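Local coordinates for DegV family protein (Eubacterium eligens, PDB 3FDJ), which is of unknown function but belongs to the DegV family, whose members are known to bind fatty acids, so it probably carries or presents a lipid, at residues F72-A85 against Y101-S115. Numbering follows the deposited sequence.
Sequences FGDDDEIFVVTITA and YLEEHPQAKVRVIDS
Y101 reaches from the last turn of helix 90-102 to D75 O, its OH giving a 2.7 Å hydrogen bond just ahead of strand 77-82, and so ties together the parts of a beta-alpha-beta crossover. The two strands joined by the helix, 77-82 and 109-114, run parallel, and the unit illustrates how such a crossover is held at both ends as well as along its ladder. With CG anti to the backbone N (chi1 -167°), the tyrosine ring is sandwiched: H105 CD2 sits over the centre of one face, while the other takes F72, whose ring edge points at it in a T-shaped pair with planes 80° apart; F72 CB approaches Y101 CE1 to 3.5 Å. I78 CD1 comes from the opposite direction to touch Y101 CE2. Replacing Y101 by an alanine would remove ring and hydroxyl alike, which is likely to cost D75 O this donor and open a gap between F72 and H105. Backbone bonds alternate along the two strands from K109 N to D76 O as far as T82 N to I113 O, the I113 N to V80 O bond at 2.7 Å among them. I78, V80, V110 and V112 pack on the face toward helix 90-102, where Y91 touches V112. On the other face F79 CD1 lies 3.6 Å from R111 CB, against helix 139-150, whose D143 and D147 form salt bridges with the arginine; the bend at chi2 (66°) turns its guanidinium back over I113 CG1. At the C-terminal ends of the strands, D114 OD1 is met by A85 N from above the carboxylate plane, at 3.1 Å, and has a second partner in K116 N, while a water links D114 OD2 to T84 OG1. Beside it, T82 O takes two donors from a single residue, S115 N at 3.1 Å and S115 OG at 2.7 Å.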
loop_
_atom_site.group_PDB
_atom_site.type_symbol
_atom_site.label_atom_id
_atom_site.label_comp_id
_atom_site.label_asym_id
_atom_site.label_seq_id
_atom_site.Cartn_x
_atom_site.Cartn_y
_atom_site.Cartn_z
ATOM N N PHE A 72 -8.274 -12.654 12.278
ATOM C CA PHE A 72 -7.706 -12.528 13.617
ATOM C C PHE A 72 -7.512 -13.910 14.221
ATOM O O PHE A 72 -6.651 -14.104 15.063
ATOM C CB PHE A 72 -8.613 -11.706 14.549
ATOM C CG PHE A 72 -8.820 -10.253 14.148
ATOM C CD1 PHE A 72 -8.001 -9.598 13.243
ATOM C CD2 PHE A 72 -9.836 -9.524 14.750
ATOM C CE1 PHE A 72 -8.214 -8.268 12.902
ATOM C CE2 PHE A 72 -10.038 -8.189 14.431
ATOM C CZ PHE A 72 -9.227 -7.562 13.486
ATOM N N GLY A 73 -8.357 -14.855 13.818
ATOM C CA GLY A 73 -8.288 -16.208 14.315
ATOM C C GLY A 73 -8.623 -16.239 15.788
ATOM O O GLY A 73 -9.707 -15.790 16.210
ATOM N N ASP A 74 -7.706 -16.761 16.585
ATOM C CA ASP A 74 -7.911 -16.759 18.029
ATOM C C ASP A 74 -6.639 -16.356 18.783
ATOM O O ASP A 74 -6.416 -16.723 19.939
ATOM C CB ASP A 74 -8.493 -18.096 18.498
ATOM C CG ASP A 74 -7.466 -19.166 18.632
ATOM O OD1 ASP A 74 -6.547 -19.213 17.782
ATOM O OD2 ASP A 74 -7.576 -19.953 19.611
ATOM N N ASP A 75 -5.815 -15.542 18.142
ATOM C CA ASP A 75 -4.576 -15.129 18.783
ATOM C C ASP A 75 -4.809 -13.989 19.763
ATOM O O ASP A 75 -5.751 -13.206 19.643
ATOM C CB ASP A 75 -3.530 -14.794 17.718
ATOM C CG ASP A 75 -2.952 -16.054 17.088
ATOM O OD1 ASP A 75 -2.811 -17.075 17.810
ATOM O OD2 ASP A 75 -2.674 -16.077 15.879
ATOM N N ASP A 76 -3.942 -13.913 20.758
ATOM C CA ASP A 76 -4.093 -12.934 21.789
ATOM C C ASP A 76 -3.264 -11.664 21.646
ATOM O O ASP A 76 -3.433 -10.751 22.445
ATOM C CB ASP A 76 -3.831 -13.570 23.137
ATOM C CG ASP A 76 -4.987 -14.441 23.584
ATOM O OD1 ASP A 76 -6.169 -14.071 23.318
ATOM O OD2 ASP A 76 -4.713 -15.484 24.184
ATOM N N GLU A 77 -2.355 -11.621 20.688
ATOM C CA GLU A 77 -1.594 -10.407 20.395
ATOM C C GLU A 77 -1.590 -10.195 18.882
ATOM O O GLU A 77 -1.018 -10.987 18.134
ATOM C CB GLU A 77 -0.134 -10.517 20.893
ATOM C CG GLU A 77 -0.019 -10.585 22.378
ATOM C CD GLU A 77 1.404 -10.782 22.906
ATOM O OE1 GLU A 77 2.142 -11.678 22.438
ATOM O OE2 GLU A 77 1.742 -10.059 23.860
ATOM N N ILE A 78 -2.247 -9.134 18.437
ATOM C CA ILE A 78 -2.457 -8.881 17.025
ATOM C C ILE A 78 -2.150 -7.436 16.680
ATOM O O ILE A 78 -2.583 -6.508 17.386
ATOM C CB ILE A 78 -3.920 -9.183 16.605
ATOM C CG1 ILE A 78 -4.343 -10.607 17.008
ATOM C CG2 ILE A 78 -4.146 -8.941 15.068
ATOM C CD1 ILE A 78 -5.807 -10.934 16.681
ATOM N N PHE A 79 -1.399 -7.257 15.591
ATOM C CA PHE A 79 -1.229 -5.959 14.969
ATOM C C PHE A 79 -1.935 -6.022 13.628
ATOM O O PHE A 79 -1.760 -6.978 12.858
ATOM C CB PHE A 79 0.254 -5.575 14.792
ATOM C CG PHE A 79 0.941 -5.233 16.070
ATOM C CD1 PHE A 79 0.750 -3.991 16.677
ATOM C CD2 PHE A 79 1.767 -6.148 16.693
ATOM C CE1 PHE A 79 1.387 -3.691 17.867
ATOM C CE2 PHE A 79 2.391 -5.855 17.916
ATOM C CZ PHE A 79 2.187 -4.635 18.502
ATOM N N VAL A 80 -2.741 -4.999 13.356
ATOM C CA VAL A 80 -3.485 -4.890 12.105
ATOM C C VAL A 80 -3.031 -3.646 11.385
ATOM O O VAL A 80 -3.102 -2.552 11.962
ATOM C CB VAL A 80 -5.000 -4.792 12.364
ATOM C CG1 VAL A 80 -5.761 -4.872 11.031
ATOM C CG2 VAL A 80 -5.483 -5.903 13.326
ATOM N N VAL A 81 -2.569 -3.772 10.138
ATOM C CA VAL A 81 -2.157 -2.591 9.361
ATOM C C VAL A 81 -3.197 -2.321 8.283
ATOM O O VAL A 81 -3.601 -3.234 7.563
ATOM C CB VAL A 81 -0.760 -2.786 8.751
ATOM C CG1 VAL A 81 -0.312 -1.521 7.963
ATOM C CG2 VAL A 81 0.261 -3.124 9.863
ATOM N N THR A 82 -3.675 -1.085 8.208
ATOM C CA THR A 82 -4.689 -0.737 7.226
ATOM C C THR A 82 -4.220 0.367 6.285
ATOM O O THR A 82 -3.344 1.149 6.601
ATOM C CB THR A 82 -6.047 -0.281 7.846
ATOM O OG1 THR A 82 -5.942 1.044 8.377
ATOM C CG2 THR A 82 -6.549 -1.257 8.967
ATOM N N ILE A 83 -4.822 0.388 5.107
ATOM C CA ILE A 83 -4.708 1.498 4.171
ATOM C C ILE A 83 -5.248 2.767 4.856
ATOM O O ILE A 83 -6.094 2.704 5.761
ATOM C CB ILE A 83 -5.462 1.143 2.864
ATOM C CG1 ILE A 83 -5.429 2.286 1.815
ATOM C CG2 ILE A 83 -6.869 0.750 3.185
ATOM C CD1 ILE A 83 -5.781 1.789 0.413
ATOM N N THR A 84 -4.713 3.910 4.446
ATOM C CA THR A 84 -5.053 5.200 5.010
ATOM C C THR A 84 -6.541 5.424 5.310
ATOM O O THR A 84 -7.438 5.249 4.459
ATOM C CB THR A 84 -4.530 6.346 4.116
ATOM O OG1 THR A 84 -4.962 7.592 4.668
ATOM C CG2 THR A 84 -5.011 6.202 2.666
ATOM N N ALA A 85 -6.790 5.837 6.546
ATOM C CA ALA A 85 -8.126 6.234 6.957
ATOM C C ALA A 85 -8.552 7.502 6.221
ATOM O O ALA A 85 -9.730 7.846 6.190
ATOM C CB ALA A 85 -8.154 6.461 8.463
ATOM N N TYR A 101 -14.037 -8.417 18.533
ATOM C CA TYR A 101 -13.016 -9.413 18.938
ATOM C C TYR A 101 -12.681 -9.297 20.443
ATOM O O TYR A 101 -12.607 -10.286 21.157
ATOM C CB TYR A 101 -11.775 -9.255 18.078
ATOM C CG TYR A 101 -10.800 -10.408 18.192
ATOM C CD1 TYR A 101 -11.032 -11.595 17.504
ATOM C CD2 TYR A 101 -9.654 -10.307 18.975
ATOM C CE1 TYR A 101 -10.146 -12.666 17.601
ATOM C CE2 TYR A 101 -8.754 -11.363 19.082
ATOM C CZ TYR A 101 -9.007 -12.538 18.378
ATOM O OH TYR A 101 -8.146 -13.594 18.458
ATOM N N LEU A 102 -12.520 -8.076 20.920
ATOM C CA LEU A 102 -12.236 -7.851 22.333
ATOM C C LEU A 102 -13.405 -8.235 23.237
ATOM O O LEU A 102 -13.208 -8.537 24.408
ATOM C CB LEU A 102 -11.791 -6.417 22.567
ATOM C CG LEU A 102 -10.463 -6.055 21.884
ATOM C CD1 LEU A 102 -10.135 -4.610 22.205
ATOM C CD2 LEU A 102 -9.269 -6.968 22.221
ATOM N N GLU A 103 -14.623 -8.270 22.708
ATOM C CA GLU A 103 -15.760 -8.762 23.483
ATOM C C GLU A 103 -15.849 -10.286 23.468
ATOM O O GLU A 103 -16.684 -10.864 24.171
ATOM C CB GLU A 103 -17.061 -8.145 22.966
ATOM C CG GLU A 103 -17.108 -6.654 23.220
ATOM C CD GLU A 103 -18.441 -6.016 22.848
ATOM O OE1 GLU A 103 -19.374 -6.750 22.432
ATOM O OE2 GLU A 103 -18.549 -4.774 22.987
ATOM N N GLU A 104 -14.997 -10.915 22.649
ATOM C CA GLU A 104 -14.954 -12.376 22.489
ATOM C C GLU A 104 -13.660 -13.032 23.003
ATOM O O GLU A 104 -13.609 -14.261 23.172
ATOM C CB GLU A 104 -15.188 -12.710 21.013
ATOM C CG GLU A 104 -16.615 -12.376 20.604
ATOM C CD GLU A 104 -17.001 -12.807 19.186
ATOM O OE1 GLU A 104 -16.127 -13.163 18.369
ATOM O OE2 GLU A 104 -18.216 -12.764 18.899
ATOM N N HIS A 105 -12.632 -12.236 23.277
ATOM C CA HIS A 105 -11.306 -12.752 23.682
ATOM C C HIS A 105 -10.767 -11.919 24.810
ATOM O O HIS A 105 -10.177 -10.862 24.583
ATOM C CB HIS A 105 -10.350 -12.720 22.487
ATOM C CG HIS A 105 -10.811 -13.583 21.372
ATOM N ND1 HIS A 105 -10.477 -14.919 21.293
ATOM C CD2 HIS A 105 -11.681 -13.349 20.361
ATOM C CE1 HIS A 105 -11.069 -15.453 20.237
ATOM N NE2 HIS A 105 -11.797 -14.521 19.648
ATOM N N PRO A 106 -10.952 -12.399 26.037
ATOM C CA PRO A 106 -10.722 -11.581 27.217
ATOM C C PRO A 106 -9.249 -11.246 27.462
ATOM O O PRO A 106 -8.956 -10.283 28.138
ATOM C CB PRO A 106 -11.279 -12.443 28.342
ATOM C CG PRO A 106 -11.115 -13.853 27.852
ATOM C CD PRO A 106 -11.349 -13.773 26.377
ATOM N N GLN A 107 -8.326 -12.029 26.936
ATOM C CA GLN A 107 -6.930 -11.710 27.169
ATOM C C GLN A 107 -6.301 -11.002 25.958
ATOM O O GLN A 107 -5.120 -10.700 25.984
ATOM C CB GLN A 107 -6.166 -12.978 27.548
ATOM C CG GLN A 107 -6.341 -13.363 29.006
ATOM C CD GLN A 107 -7.647 -14.057 29.299
ATOM O OE1 GLN A 107 -7.959 -15.093 28.690
ATOM N NE2 GLN A 107 -8.413 -13.516 30.262
ATOM N N ALA A 108 -7.095 -10.677 24.939
ATOM C CA ALA A 108 -6.518 -10.221 23.675
ATOM C C ALA A 108 -6.067 -8.777 23.754
ATOM O O ALA A 108 -6.690 -7.952 24.422
ATOM C CB ALA A 108 -7.514 -10.381 22.533
ATOM N N LYS A 109 -4.986 -8.490 23.038
ATOM C CA LYS A 109 -4.545 -7.135 22.736
ATOM C C LYS A 109 -4.483 -6.990 21.233
ATOM O O LYS A 109 -3.844 -7.815 20.555
ATOM C CB LYS A 109 -3.144 -6.915 23.284
ATOM C CG LYS A 109 -3.068 -7.060 24.773
ATOM C CD LYS A 109 -1.707 -6.625 25.319
ATOM C CE LYS A 109 -0.808 -7.770 25.688
ATOM N NZ LYS A 109 -0.291 -7.519 27.086
ATOM N N VAL A 110 -5.137 -5.958 20.709
ATOM C CA VAL A 110 -5.193 -5.723 19.291
ATOM C C VAL A 110 -4.919 -4.274 19.012
ATOM O O VAL A 110 -5.593 -3.398 19.562
ATOM C CB VAL A 110 -6.583 -6.091 18.714
ATOM C CG1 VAL A 110 -6.605 -5.897 17.190
ATOM C CG2 VAL A 110 -6.962 -7.555 19.085
ATOM N N ARG A 111 -3.940 -4.002 18.165
ATOM C CA ARG A 111 -3.618 -2.626 17.791
ATOM C C ARG A 111 -3.904 -2.509 16.320
ATOM O O ARG A 111 -3.344 -3.275 15.520
ATOM C CB ARG A 111 -2.155 -2.296 18.072
ATOM C CG ARG A 111 -1.649 -1.045 17.326
ATOM C CD ARG A 111 -2.330 0.251 17.798
ATOM N NE ARG A 111 -2.137 1.338 16.823
ATOM C CZ ARG A 111 -1.013 2.049 16.661
ATOM N NH1 ARG A 111 -0.984 3.003 15.752
ATOM N NH2 ARG A 111 0.070 1.847 17.408
ATOM N N VAL A 112 -4.785 -1.578 15.968
ATOM C CA VAL A 112 -5.040 -1.270 14.561
ATOM C C VAL A 112 -4.198 -0.041 14.213
ATOM O O VAL A 112 -4.300 0.990 14.893
ATOM C CB VAL A 112 -6.509 -1.027 14.263
ATOM C CG1 VAL A 112 -6.697 -0.766 12.766
ATOM C CG2 VAL A 112 -7.408 -2.211 14.723
ATOM N N ILE A 113 -3.367 -0.199 13.180
ATOM C CA ILE A 113 -2.446 0.842 12.694
ATOM C C ILE A 113 -2.977 1.414 11.389
ATOM O O ILE A 113 -3.033 0.727 10.367
ATOM C CB ILE A 113 -1.017 0.307 12.459
ATOM C CG1 ILE A 113 -0.454 -0.325 13.726
ATOM C CG2 ILE A 113 -0.098 1.449 11.940
ATOM C CD1 ILE A 113 0.827 -1.107 13.472
ATOM N N ASP A 114 -3.394 2.676 11.443
ATOM C CA ASP A 114 -3.690 3.439 10.235
ATOM C C ASP A 114 -2.331 3.761 9.636
ATOM O O ASP A 114 -1.571 4.531 10.208
ATOM C CB ASP A 114 -4.427 4.726 10.593
ATOM C CG ASP A 114 -4.607 5.676 9.400
ATOM O OD1 ASP A 114 -4.327 5.283 8.258
ATOM O OD2 ASP A 114 -5.015 6.831 9.649
ATOM N N SER A 115 -2.019 3.159 8.500
ATOM C CA SER A 115 -0.716 3.379 7.867
ATOM C C SER A 115 -0.548 4.780 7.333
ATOM O O SER A 115 0.579 5.155 7.030
ATOM C CB SER A 115 -0.484 2.408 6.717
ATOM O OG SER A 115 -1.355 2.659 5.623
HETATM O O HOH W 1 -7.852 -15.801 22.185
HETATM O O HOH W 2 -8.305 -13.998 24.978
HETATM O O HOH W 3 -2.463 -10.571 25.112
HETATM O O HOH W 4 -4.748 8.558 7.555
#